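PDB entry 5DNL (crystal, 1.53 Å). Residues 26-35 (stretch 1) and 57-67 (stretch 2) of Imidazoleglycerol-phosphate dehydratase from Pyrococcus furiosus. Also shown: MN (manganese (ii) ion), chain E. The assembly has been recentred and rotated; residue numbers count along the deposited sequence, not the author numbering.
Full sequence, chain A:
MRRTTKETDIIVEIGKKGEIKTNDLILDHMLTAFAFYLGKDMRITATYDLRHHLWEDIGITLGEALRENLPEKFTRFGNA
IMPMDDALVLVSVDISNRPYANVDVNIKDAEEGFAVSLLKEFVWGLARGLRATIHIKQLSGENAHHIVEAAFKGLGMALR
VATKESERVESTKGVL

Stretch 1 26-35: ILDHMLTAFA
Stretch 2 57-67: DIGITLGEALR

Two helical segments, Ile26–Ala35 and Asp57–Arg67, run in nearly the same N-to-C direction, their axes crossing at -23° and approaching no closer than 12.9 Å. Both are regular α-helix (phi near -63°, psi near -43°) with i to i-4 bonds such as Leu31 N to Leu27 O (2.8 Å) and Leu62 N to Ile58 O (2.8 Å). The register is marked by Leu27 and Ile58, whose CA atoms lie 9.4 Å apart. At this spacing side chains alone meet, burying 237 Å² without any hydrogen bond between the helices. The CA-to-CB bond of Ile58 (chi1 m, chi2 m) points toward the first helix, and the side chain touches successive turns: its CG1 lies 3.9 Å from Leu27 CD2 (Leu27 t, p), its CG2 3.9 Å from Leu31 CD2 (Leu31 m, t). Phe34 (chi1 174°, chi2 79°) carries the contact onward. Leu62 (t, p) CD2 lies 3.7 Å from Phe34 CE2 and 4.2 Å from the Phe34 ring centroid, 29° off its normal, an off-centre CH-pi contact; Leu66 CD1 (Leu66 m, t) reaches Phe34 CZ at 4.2 Å. Leu62 CD2 also lies 4.4 Å from Leu31 CD2, linking the Ile58 and Phe34 clusters. All are van der Waals contacts between buried apolar side chains. Away from this apolar seam, His29 (chi1 t, chi2 43°) binds manganese through NE2 at 2.2 Å from MN.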

# COMPACT_ATOMS: atom_id res chain seq x y z
N ILE A 26 22.92 -33.94 -22.44
CA ILE A 26 21.97 -32.86 -22.68
C ILE A 26 22.40 -32.05 -23.90
O ILE A 26 21.58 -31.76 -24.79
CB ILE A 26 21.84 -31.91 -21.46
CG1 ILE A 26 21.45 -32.67 -20.18
CG2 ILE A 26 20.89 -30.76 -21.76
CD1 ILE A 26 20.04 -33.17 -20.12
N LEU A 27 23.66 -31.64 -23.94
CA LEU A 27 24.16 -30.87 -25.07
C LEU A 27 24.10 -31.67 -26.35
O LEU A 27 23.79 -31.13 -27.41
CB LEU A 27 25.58 -30.35 -24.81
CG LEU A 27 26.11 -29.38 -25.86
CD1 LEU A 27 25.21 -28.15 -26.03
CD2 LEU A 27 27.52 -28.96 -25.45
N ASP A 28 24.41 -32.97 -26.26
CA ASP A 28 24.31 -33.82 -27.46
C ASP A 28 22.91 -33.77 -28.05
O ASP A 28 22.76 -33.64 -29.25
CB ASP A 28 24.66 -35.29 -27.17
CG ASP A 28 26.13 -35.53 -26.88
OD1 ASP A 28 26.97 -34.65 -27.12
OD2 ASP A 28 26.41 -36.66 -26.40
N HIS A 29 21.90 -33.83 -27.19
CA HIS A 29 20.49 -33.76 -27.60
C HIS A 29 20.17 -32.39 -28.20
O HIS A 29 19.56 -32.30 -29.24
CB HIS A 29 19.57 -34.10 -26.43
CG HIS A 29 18.12 -34.09 -26.76
ND1 HIS A 29 17.60 -34.65 -27.91
CD2 HIS A 29 17.05 -33.64 -26.05
CE1 HIS A 29 16.28 -34.49 -27.92
NE2 HIS A 29 15.93 -33.92 -26.79
N MET A 30 20.61 -31.32 -27.54
CA MET A 30 20.34 -29.97 -28.03
C MET A 30 21.00 -29.72 -29.38
O MET A 30 20.39 -29.12 -30.25
CB MET A 30 20.81 -28.93 -27.01
CG MET A 30 20.03 -28.88 -25.70
SD MET A 30 18.25 -28.75 -25.85
CE MET A 30 17.80 -30.46 -25.71
N LEU A 31 22.24 -30.19 -29.53
CA LEU A 31 22.95 -30.02 -30.80
C LEU A 31 22.36 -30.89 -31.90
O LEU A 31 22.37 -30.49 -33.06
CB LEU A 31 24.44 -30.30 -30.67
CG LEU A 31 25.22 -29.34 -29.77
CD1 LEU A 31 26.61 -29.90 -29.52
CD2 LEU A 31 25.29 -27.95 -30.39
N THR A 32 21.86 -32.07 -31.54
CA THR A 32 21.16 -32.92 -32.51
C THR A 32 19.93 -32.19 -33.03
O THR A 32 19.68 -32.14 -34.24
CB THR A 32 20.81 -34.28 -31.88
OG1 THR A 32 22.03 -34.95 -31.54
CG2 THR A 32 20.02 -35.16 -32.84
N ALA A 33 19.18 -31.55 -32.13
CA ALA A 33 18.04 -30.72 -32.52
C ALA A 33 18.49 -29.57 -33.42
O ALA A 33 17.94 -29.35 -34.49
CB ALA A 33 17.33 -30.18 -31.28
N PHE A 34 19.52 -28.84 -33.00
CA PHE A 34 20.01 -27.72 -33.76
C PHE A 34 20.35 -28.15 -35.20
O PHE A 34 19.91 -27.52 -36.16
CB PHE A 34 21.24 -27.09 -33.11
CG PHE A 34 21.85 -26.02 -33.94
CD1 PHE A 34 21.30 -24.77 -33.96
CD2 PHE A 34 22.92 -26.30 -34.79
CE1 PHE A 34 21.82 -23.79 -34.79
CE2 PHE A 34 23.45 -25.32 -35.60
CZ PHE A 34 22.90 -24.06 -35.59
N ALA A 35 21.13 -29.22 -35.34
CA ALA A 35 21.57 -29.64 -36.67
C ALA A 35 20.40 -30.11 -37.52
O ALA A 35 20.36 -29.83 -38.71
CB ALA A 35 22.61 -30.73 -36.55
N ASP A 57 32.26 -22.93 -25.46
CA ASP A 57 33.25 -23.16 -26.51
C ASP A 57 32.66 -23.90 -27.72
O ASP A 57 33.08 -23.67 -28.85
CB ASP A 57 34.44 -23.87 -25.92
CG ASP A 57 35.20 -23.01 -24.90
OD1 ASP A 57 34.79 -21.84 -24.59
OD2 ASP A 57 36.21 -23.51 -24.38
N ILE A 58 31.67 -24.75 -27.47
CA ILE A 58 30.84 -25.32 -28.54
C ILE A 58 30.16 -24.21 -29.31
O ILE A 58 30.15 -24.19 -30.55
CB ILE A 58 29.83 -26.34 -27.97
CG1 ILE A 58 30.53 -27.67 -27.64
CG2 ILE A 58 28.62 -26.55 -28.89
CD1 ILE A 58 30.80 -28.58 -28.83
N GLY A 59 29.56 -23.25 -28.60
CA GLY A 59 28.93 -22.14 -29.28
C GLY A 59 29.92 -21.38 -30.15
O GLY A 59 29.62 -21.08 -31.30
N ILE A 60 31.08 -21.05 -29.59
CA ILE A 60 32.11 -20.33 -30.34
C ILE A 60 32.52 -21.11 -31.58
O ILE A 60 32.57 -20.53 -32.67
CB ILE A 60 33.34 -20.02 -29.49
CG1 ILE A 60 33.01 -19.06 -28.32
CG2 ILE A 60 34.46 -19.44 -30.35
CD1 ILE A 60 34.10 -18.95 -27.27
N THR A 61 32.83 -22.39 -31.40
CA THR A 61 33.39 -23.19 -32.50
C THR A 61 32.32 -23.43 -33.57
O THR A 61 32.60 -23.33 -34.77
CB THR A 61 33.97 -24.51 -31.98
OG1 THR A 61 34.85 -24.26 -30.89
CG2 THR A 61 34.75 -25.25 -33.08
N LEU A 62 31.09 -23.73 -33.15
CA LEU A 62 29.97 -23.86 -34.08
C LEU A 62 29.75 -22.55 -34.84
O LEU A 62 29.53 -22.55 -36.05
CB LEU A 62 28.70 -24.27 -33.33
CG LEU A 62 27.39 -24.34 -34.12
CD1 LEU A 62 27.47 -25.32 -35.28
CD2 LEU A 62 26.24 -24.69 -33.20
N GLY A 63 29.79 -21.42 -34.14
CA GLY A 63 29.67 -20.13 -34.81
C GLY A 63 30.74 -19.89 -35.86
O GLY A 63 30.45 -19.41 -36.95
N GLU A 64 31.98 -20.18 -35.49
CA GLU A 64 33.10 -20.02 -36.42
C GLU A 64 32.92 -20.94 -37.62
O GLU A 64 33.19 -20.54 -38.76
CB GLU A 64 34.40 -20.36 -35.71
CG GLU A 64 34.82 -19.33 -34.67
CD GLU A 64 36.10 -19.75 -33.94
OE1 GLU A 64 36.50 -20.94 -33.98
OE2 GLU A 64 36.69 -18.88 -33.30
N ALA A 65 32.42 -22.15 -37.37
CA ALA A 65 32.19 -23.13 -38.45
C ALA A 65 31.11 -22.64 -39.38
O ALA A 65 31.24 -22.71 -40.62
CB ALA A 65 31.88 -24.50 -37.92
N LEU A 66 30.02 -22.10 -38.82
CA LEU A 66 28.96 -21.54 -39.64
C LEU A 66 29.45 -20.34 -40.45
O LEU A 66 29.09 -20.19 -41.60
CB LEU A 66 27.76 -21.13 -38.78
CG LEU A 66 26.99 -22.30 -38.19
CD1 LEU A 66 26.18 -21.83 -36.98
CD2 LEU A 66 26.05 -22.92 -39.22
N ARG A 67 30.26 -19.50 -39.84
CA ARG A 67 30.81 -18.33 -40.52
C ARG A 67 31.70 -18.75 -41.70
O ARG A 67 31.54 -18.22 -42.80
CB ARG A 67 31.55 -17.44 -39.53
CG ARG A 67 32.39 -16.33 -40.13
CD ARG A 67 31.60 -15.37 -40.98
NE ARG A 67 30.72 -14.53 -40.18
CZ ARG A 67 30.13 -13.42 -40.61
NH1 ARG A 67 29.38 -12.71 -39.77
NH2 ARG A 67 30.25 -13.02 -41.87
MN MN E . 13.91 -33.69 -25.91